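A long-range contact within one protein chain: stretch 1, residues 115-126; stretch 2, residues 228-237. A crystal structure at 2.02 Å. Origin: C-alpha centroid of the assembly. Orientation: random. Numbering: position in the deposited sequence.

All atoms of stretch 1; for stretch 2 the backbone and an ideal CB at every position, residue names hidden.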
ATOM      1  N   PHE A 115       1.876  -4.143  -9.422  1.00 21.25           N
ATOM      2  CA  PHE A 115       0.820  -4.547  -8.538  1.00 22.23           C
ATOM      3  C   PHE A 115       1.615  -5.253  -7.455  1.00 23.66           C
ATOM      4  O   PHE A 115       2.521  -6.024  -7.794  1.00 25.57           O
ATOM      5  CB  PHE A 115      -0.049  -5.656  -9.180  1.00 22.82           C
ATOM      6  CG  PHE A 115      -1.096  -5.180 -10.085  1.00 20.85           C
ATOM      7  CD1 PHE A 115      -2.215  -4.570  -9.569  1.00 21.14           C
ATOM      8  CD2 PHE A 115      -0.966  -5.345 -11.483  1.00 21.98           C
ATOM      9  CE1 PHE A 115      -3.270  -4.164 -10.392  1.00 23.01           C
ATOM     10  CE2 PHE A 115      -1.997  -4.906 -12.331  1.00 21.67           C
ATOM     11  CZ  PHE A 115      -3.154  -4.335 -11.780  1.00 24.76           C
ATOM     12  N   VAL A 116       1.317  -4.995  -6.179  1.00 21.73           N
ATOM     13  CA  VAL A 116       1.998  -5.706  -5.084  1.00 20.74           C
ATOM     14  C   VAL A 116       0.880  -6.238  -4.145  1.00 20.91           C
ATOM     15  O   VAL A 116       0.103  -5.489  -3.633  1.00 19.07           O
ATOM     16  CB  VAL A 116       2.932  -4.727  -4.318  1.00 20.83           C
ATOM     17  CG1 VAL A 116       3.536  -5.423  -3.128  1.00 23.02           C
ATOM     18  CG2 VAL A 116       4.090  -4.176  -5.289  1.00 18.95           C
ATOM     19  N   TYR A 117       0.772  -7.553  -3.986  1.00 20.70           N
ATOM     20  CA  TYR A 117      -0.265  -8.087  -3.119  1.00 22.05           C
ATOM     21  C   TYR A 117       0.315  -8.468  -1.776  1.00 22.40           C
ATOM     22  O   TYR A 117       1.455  -8.970  -1.651  1.00 23.00           O
ATOM     23  CB  TYR A 117      -1.067  -9.252  -3.768  1.00 20.34           C
ATOM     24  CG  TYR A 117      -0.212 -10.451  -4.107  1.00 19.41           C
ATOM     25  CD1 TYR A 117       0.463 -10.493  -5.309  1.00 21.49           C
ATOM     26  CD2 TYR A 117      -0.029 -11.535  -3.187  1.00 20.10           C
ATOM     27  CE1 TYR A 117       1.266 -11.563  -5.651  1.00 22.95           C
ATOM     28  CE2 TYR A 117       0.811 -12.644  -3.535  1.00 19.13           C
ATOM     29  CZ  TYR A 117       1.385 -12.660  -4.773  1.00 21.37           C
ATOM     30  OH  TYR A 117       2.282 -13.644  -5.153  1.00 26.17           O
ATOM     31  N   THR A 118      -0.462  -8.197  -0.751  1.00 23.57           N
ATOM     32  CA  THR A 118       0.046  -8.417   0.599  1.00 24.10           C
ATOM     33  C   THR A 118      -0.062  -9.934   0.942  1.00 24.52           C
ATOM     34  O   THR A 118      -1.122 -10.485   0.858  1.00 26.59           O
ATOM     35  CB  THR A 118      -0.625  -7.483   1.609  1.00 24.77           C
ATOM     36  OG1 THR A 118      -0.246  -6.145   1.271  1.00 26.56           O
ATOM     37  CG2 THR A 118      -0.042  -7.743   3.086  1.00 27.39           C
ATOM     38  N   ASP A 119       1.040 -10.599   1.255  1.00 21.99           N
ATOM     39  CA  ASP A 119       0.954 -12.025   1.574  1.00 23.12           C
ATOM     40  C   ASP A 119       1.623 -12.314   2.939  1.00 23.28           C
ATOM     41  O   ASP A 119       2.192 -13.418   3.171  1.00 23.26           O
ATOM     42  CB  ASP A 119       1.616 -12.841   0.451  1.00 21.22           C
ATOM     43  CG  ASP A 119       3.089 -12.561   0.365  1.00 23.40           C
ATOM     44  OD1 ASP A 119       3.508 -11.382   0.641  1.00 22.51           O
ATOM     45  OD2 ASP A 119       3.859 -13.477   0.020  1.00 24.66           O
ATOM     46  N   VAL A 120       1.689 -11.301   3.795  1.00 21.78           N
ATOM     47  CA  VAL A 120       2.374 -11.452   5.085  1.00 22.60           C
ATOM     48  C   VAL A 120       1.400 -10.926   6.145  1.00 22.64           C
ATOM     49  O   VAL A 120       0.607 -10.004   5.861  1.00 21.53           O
ATOM     50  CB  VAL A 120       3.692 -10.610   5.141  1.00 26.39           C
ATOM     51  CG1 VAL A 120       4.845 -11.393   4.387  1.00 24.84           C
ATOM     52  CG2 VAL A 120       3.442  -9.163   4.600  1.00 26.05           C
ATOM     53  N   HIS A 121       1.430 -11.530   7.337  1.00 21.78           N
ATOM     54  CA  HIS A 121       0.516 -11.203   8.427  1.00 22.83           C
ATOM     55  C   HIS A 121      -0.962 -11.405   8.110  1.00 22.83           C
ATOM     56  O   HIS A 121      -1.794 -10.871   8.856  1.00 24.51           O
ATOM     57  CB  HIS A 121       0.770  -9.766   9.023  1.00 23.82           C
ATOM     58  CG  HIS A 121       2.215  -9.554   9.377  1.00 25.23           C
ATOM     59  ND1 HIS A 121       2.799 -10.148  10.469  1.00 27.26           N
ATOM     60  CD2 HIS A 121       3.197  -8.863   8.745  1.00 24.33           C
ATOM     61  CE1 HIS A 121       4.085  -9.823  10.514  1.00 29.85           C
ATOM     62  NE2 HIS A 121       4.354  -9.080   9.455  1.00 27.33           N
ATOM     63  N   VAL A 122      -1.276 -12.137   7.028  1.00 21.61           N
ATOM     64  CA  VAL A 122      -2.668 -12.443   6.689  1.00 21.46           C
ATOM     65  C   VAL A 122      -3.290 -13.507   7.617  1.00 21.36           C
ATOM     66  O   VAL A 122      -4.358 -13.314   8.218  1.00 21.62           O
ATOM     67  CB  VAL A 122      -2.787 -12.814   5.173  1.00 22.64           C
ATOM     68  CG1 VAL A 122      -4.235 -13.162   4.832  1.00 21.75           C
ATOM     69  CG2 VAL A 122      -2.337 -11.553   4.386  1.00 18.10           C
ATOM     70  N   ALA A 123      -2.615 -14.615   7.775  1.00 21.38           N
ATOM     71  CA  ALA A 123      -3.075 -15.683   8.737  1.00 21.07           C
ATOM     72  C   ALA A 123      -3.167 -15.047  10.147  1.00 20.94           C
ATOM     73  O   ALA A 123      -4.085 -15.296  10.901  1.00 21.43           O
ATOM     74  CB  ALA A 123      -2.005 -16.855   8.782  1.00 20.50           C
ATOM     75  N   GLU A 124      -2.162 -14.277  10.530  1.00 22.07           N
ATOM     76  CA  GLU A 124      -2.209 -13.641  11.886  1.00 23.95           C
ATOM     77  C   GLU A 124      -3.418 -12.755  12.109  1.00 23.57           C
ATOM     78  O   GLU A 124      -3.931 -12.713  13.220  1.00 22.65           O
ATOM     79  CB  GLU A 124      -0.911 -12.864  12.188  1.00 24.64           C
ATOM     80  CG  GLU A 124       0.287 -13.802  12.316  1.00 29.31           C
ATOM     81  CD  GLU A 124       0.976 -14.279  10.916  1.00 37.99           C
ATOM     82  OE1 GLU A 124       0.489 -14.146   9.720  1.00 32.78           O
ATOM     83  OE2 GLU A 124       2.098 -14.819  11.051  1.00 45.91           O
ATOM     84  N   SER A 125      -3.840 -12.011  11.082  1.00 22.95           N
ATOM     85  CA  SER A 125      -5.011 -11.191  11.198  1.00 24.43           C
ATOM     86  C   SER A 125      -6.253 -12.016  11.355  1.00 22.29           C
ATOM     87  O   SER A 125      -7.186 -11.590  12.042  1.00 23.90           O
ATOM     88  CB  SER A 125      -5.241 -10.297   9.911  1.00 23.67           C
ATOM     89  OG  SER A 125      -3.995  -9.691   9.599  1.00 32.07           O
ATOM     90  N   TYR A 126      -6.364 -13.080  10.596  1.00 21.32           N
ATOM     91  CA  TYR A 126      -7.560 -13.973  10.735  1.00 20.83           C
ATOM     92  C   TYR A 126      -7.599 -14.606  12.157  1.00 21.31           C
ATOM     93  O   TYR A 126      -8.681 -14.771  12.790  1.00 22.67           O
ATOM     94  CB  TYR A 126      -7.489 -15.092   9.637  1.00 20.02           C
ATOM     95  CG  TYR A 126      -7.558 -14.574   8.259  1.00 21.23           C
ATOM     96  CD1 TYR A 126      -8.053 -13.262   7.988  1.00 33.44           C
ATOM     97  CD2 TYR A 126      -7.141 -15.348   7.184  1.00 23.82           C
ATOM     98  CE1 TYR A 126      -8.091 -12.734   6.627  1.00 31.59           C
ATOM     99  CE2 TYR A 126      -7.216 -14.892   5.887  1.00 23.07           C
ATOM    100  CZ  TYR A 126      -7.692 -13.609   5.597  1.00 30.92           C
ATOM    101  OH  TYR A 126      -7.716 -13.210   4.278  1.00 35.83           O
ATOM    102  N   UNK A 228       1.824  -4.669  12.755  1.00 25.88           N
ATOM    103  CA  UNK A 228       2.826  -5.456  12.032  1.00 25.34           C
ATOM    104  C   UNK A 228       2.580  -5.419  10.519  1.00 23.67           C
ATOM    105  O   UNK A 228       3.530  -5.340   9.723  1.00 25.52           O
ATOM    106  CB  UNK A 228       2.819  -6.903  12.528  1.00 25.34           C
ATOM    107  N   UNK A 229       1.332  -5.547  10.139  1.00 23.48           N
ATOM    108  CA  UNK A 229       0.867  -5.612   8.747  1.00 25.45           C
ATOM    109  C   UNK A 229       1.210  -4.258   8.068  1.00 25.61           C
ATOM    110  O   UNK A 229       1.834  -4.231   7.025  1.00 25.55           O
ATOM    111  CB  UNK A 229      -0.633  -5.904   8.681  1.00 25.45           C
ATOM    112  N   UNK A 230       0.929  -3.153   8.763  1.00 25.34           N
ATOM    113  CA  UNK A 230       1.193  -1.763   8.224  1.00 25.65           C
ATOM    114  C   UNK A 230       2.698  -1.488   8.161  1.00 25.72           C
ATOM    115  O   UNK A 230       3.206  -0.935   7.161  1.00 27.37           O
ATOM    116  CB  UNK A 230       0.520  -0.700   9.095  1.00 25.65           C
ATOM    117  N   UNK A 231       3.431  -1.916   9.184  1.00 23.43           N
ATOM    118  CA  UNK A 231       4.886  -1.825   9.135  1.00 24.79           C
ATOM    119  C   UNK A 231       5.537  -2.595   7.945  1.00 24.67           C
ATOM    120  O   UNK A 231       6.475  -2.076   7.337  1.00 23.26           O
ATOM    121  CB  UNK A 231       5.453  -2.354  10.454  1.00 24.79           C
ATOM    122  N   UNK A 232       5.016  -3.788   7.604  1.00 22.21           N
ATOM    123  CA  UNK A 232       5.461  -4.521   6.463  1.00 22.65           C
ATOM    124  C   UNK A 232       5.191  -3.862   5.078  1.00 23.09           C
ATOM    125  O   UNK A 232       6.003  -4.033   4.166  1.00 25.48           O
ATOM    126  CB  UNK A 232       4.798  -5.899   6.510  1.00 22.65           C
ATOM    127  N   UNK A 233       4.075  -3.174   4.901  1.00 21.41           N
ATOM    128  CA  UNK A 233       3.799  -2.390   3.677  1.00 22.80           C
ATOM    129  C   UNK A 233       4.537  -1.053   3.676  1.00 22.43           C
ATOM    130  O   UNK A 233       4.733  -0.457   2.605  1.00 23.73           O
ATOM    131  CB  UNK A 233       2.296  -2.142   3.535  1.00 22.80           C
ATOM    132  N   UNK A 234       4.815  -0.519   4.863  1.00 21.63           N
ATOM    133  CA  UNK A 234       5.329   0.885   4.976  1.00 21.43           C
ATOM    134  C   UNK A 234       6.561   1.238   4.062  1.00 20.84           C
ATOM    135  O   UNK A 234       6.618   2.337   3.552  1.00 23.55           O
ATOM    136  CB  UNK A 234       5.725   1.136   6.432  1.00 21.43           C
ATOM    137  N   UNK A 235       7.563   0.345   3.896  1.00 22.19           N
ATOM    138  CA  UNK A 235       8.719   0.756   3.072  1.00 20.98           C
ATOM    139  C   UNK A 235       8.318   1.189   1.653  1.00 20.64           C
ATOM    140  O   UNK A 235       8.948   2.074   1.115  1.00 21.05           O
ATOM    141  CB  UNK A 235       9.725  -0.394   2.983  1.00 20.98           C
ATOM    142  N   UNK A 236       7.284   0.597   1.078  1.00 20.49           N
ATOM    143  CA  UNK A 236       6.757   1.017  -0.230  1.00 21.25           C
ATOM    144  C   UNK A 236       6.029   2.326  -0.169  1.00 20.81           C
ATOM    145  O   UNK A 236       5.922   3.069  -1.226  1.00 20.35           O
ATOM    146  CB  UNK A 236       5.817  -0.050  -0.795  1.00 21.25           C
ATOM    147  N   UNK A 237       5.531   2.659   1.028  1.00 21.33           N
ATOM    148  CA  UNK A 237       4.923   4.000   1.205  1.00 20.84           C
ATOM    149  C   UNK A 237       5.945   5.063   1.526  1.00 19.83           C
ATOM    150  O   UNK A 237       5.590   6.197   1.482  1.00 19.44           O
ATOM    151  CB  UNK A 237       3.874   3.968   2.318  1.00 20.84           C
TER

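Position 228 points toward stretch 1, and its ideal CB lies 3.8 Å from CE1 of His 121. An aliphatic carbon can pack on the imidazole there, and space beyond it leaves room for a polar end; Asp, Asn, Glu or Ser would all suit. The deposited residue is Asp 228. Its CB sits 3.8 Å from the centroid of the His 121 ring, 14° off the normal, a CH-pi contact over one face. A water extends the link: its O is 2.8 Å from ND1 of His 121 and donates a weak bond to OD2 of Asp 228 at 3.4 Å.

At position 229 the bond runs sideways, with the ideal CB 4.1 Å from CB of His 121 and 5.1 Å from both O of Val 120 and OG of Ser 125. Methyl groups of Thr 118 and Val 122 lie further along the groove, so a long, mainly apolar side chain is favoured: Leu, Met, Phe or Tyr. It is Tyr 229, with chi1 t, and it has the largest covered area of stretch 2. Its CZ is 3.5 Å from CG2 of Thr 118, its CE2 4.3 Å from CG2 of Val 122, and its CD2 4.1 Å from OG of Ser 125.

Positions 230 and 231 meet nothing of stretch 1 within 5.5 Å of their ideal CB. The first points away and the second sideways, so the visible atoms barely restrict either; they are Ile 230 and Cys 231.

Position 232 points toward stretch 1, its ideal CB 4.0 Å from both CG2 of Val 120 and CD2 of His 121. With two neighbours already at packing distance, a small residue such as Ala, Ser or Gly is the simplest choice. Ala 232 places its CB 4.0 Å from CG2 of Val 120 and near the plane of the His 121 ring, at its edge.

Position 233 points sideways, but OG1 of Thr 118 is 5.3 Å from the ideal CB, a hydroxyl that a longer polar chain could reach: Glu, Gln or perhaps Lys. Glu 233 does so with chi1 m and chi2 t, its end coming nearer than its start. OE2 accepts a hydrogen bond from OG1 of Thr 118 at 2.8 Å, the sole direct one between the stretches.

Positions 234 and 235 are out of reach, and stretch 1 sets no preference. They are Ala 234 and Pro 235; the proline, lacking an amide hydrogen, fits the kink, where N of 235 and 236 have no bond to the preceding turn.

Position 236 points toward stretch 1 again, although nothing lies within 5.5 Å of its ideal CB. A branched or long apolar chain, Leu, Met or Ile, could bridge to Val 116. Leu 236 brings CD1 to 3.9 Å from CG1 of Val 116.

Position 237 is out of reach and unconstrained here; it is Phe 237.

Stretch 2, residues 228-237: DYICAEAPLF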
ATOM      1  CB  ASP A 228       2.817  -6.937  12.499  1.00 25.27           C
ATOM      2  CG  ASP A 228       3.397  -7.133  13.909  1.00 30.47           C
ATOM      3  OD1 ASP A 228       4.059  -6.242  14.492  1.00 28.80           O
ATOM      4  OD2 ASP A 228       3.139  -8.209  14.452  1.00 32.94           O
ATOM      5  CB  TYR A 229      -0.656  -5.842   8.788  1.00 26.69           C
ATOM      6  CG  TYR A 229      -1.358  -5.998   7.449  1.00 32.05           C
ATOM      7  CD1 TYR A 229      -1.524  -4.893   6.574  1.00 37.25           C
ATOM      8  CD2 TYR A 229      -1.914  -7.275   7.066  1.00 38.16           C
ATOM      9  CE1 TYR A 229      -2.210  -5.069   5.271  1.00 39.81           C
ATOM     10  CE2 TYR A 229      -2.589  -7.465   5.782  1.00 40.99           C
ATOM     11  CZ  TYR A 229      -2.726  -6.354   4.896  1.00 42.65           C
ATOM     12  OH  TYR A 229      -3.371  -6.529   3.667  1.00 48.40           O
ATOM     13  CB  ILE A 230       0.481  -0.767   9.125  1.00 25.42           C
ATOM     14  CG1 ILE A 230      -1.026  -0.736   8.730  1.00 27.80           C
ATOM     15  CG2 ILE A 230       1.088   0.628   8.968  1.00 31.29           C
ATOM     16  CD1 ILE A 230      -1.866  -0.052   9.886  1.00 27.65           C
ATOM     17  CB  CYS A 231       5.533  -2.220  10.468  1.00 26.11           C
ATOM     18  SG  CYS A 231       5.190  -0.954  11.743  1.00 29.51           S
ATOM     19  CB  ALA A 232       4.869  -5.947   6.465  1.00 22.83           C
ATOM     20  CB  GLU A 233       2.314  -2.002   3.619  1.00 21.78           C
ATOM     21  CG  GLU A 233       1.499  -3.260   3.430  1.00 31.90           C
ATOM     22  CD  GLU A 233      -0.009  -2.997   3.328  1.00 40.01           C
ATOM     23  OE1 GLU A 233      -0.429  -1.812   3.575  1.00 45.92           O
ATOM     24  OE2 GLU A 233      -0.716  -3.997   3.011  1.00 38.33           O
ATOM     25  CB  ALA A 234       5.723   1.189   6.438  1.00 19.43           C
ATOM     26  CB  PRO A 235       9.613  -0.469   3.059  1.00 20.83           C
ATOM     27  CG  PRO A 235       9.289  -1.133   4.443  1.00 22.87           C
ATOM     28  CD  PRO A 235       7.811  -0.964   4.576  1.00 21.59           C
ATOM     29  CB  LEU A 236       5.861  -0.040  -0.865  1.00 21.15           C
ATOM     30  CG  LEU A 236       6.543  -1.336  -1.421  1.00 25.82           C
ATOM     31  CD1 LEU A 236       5.448  -2.131  -2.154  1.00 29.03           C
ATOM     32  CD2 LEU A 236       7.644  -1.161  -2.413  1.00 26.90           C
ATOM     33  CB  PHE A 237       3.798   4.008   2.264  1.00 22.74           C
ATOM     34  CG  PHE A 237       2.578   3.402   1.766  1.00 28.37           C
ATOM     35  CD1 PHE A 237       1.655   4.187   1.000  1.00 33.89           C
ATOM     36  CD2 PHE A 237       2.348   2.028   1.956  1.00 32.85           C
ATOM     37  CE1 PHE A 237       0.445   3.611   0.503  1.00 40.67           C
ATOM     38  CE2 PHE A 237       1.170   1.378   1.442  1.00 36.81           C
ATOM     39  CZ  PHE A 237       0.191   2.165   0.703  1.00 39.64           C
TER
HETATM   40  O   HOH W   1       1.581 -10.799  12.856  1.00 43.02           O
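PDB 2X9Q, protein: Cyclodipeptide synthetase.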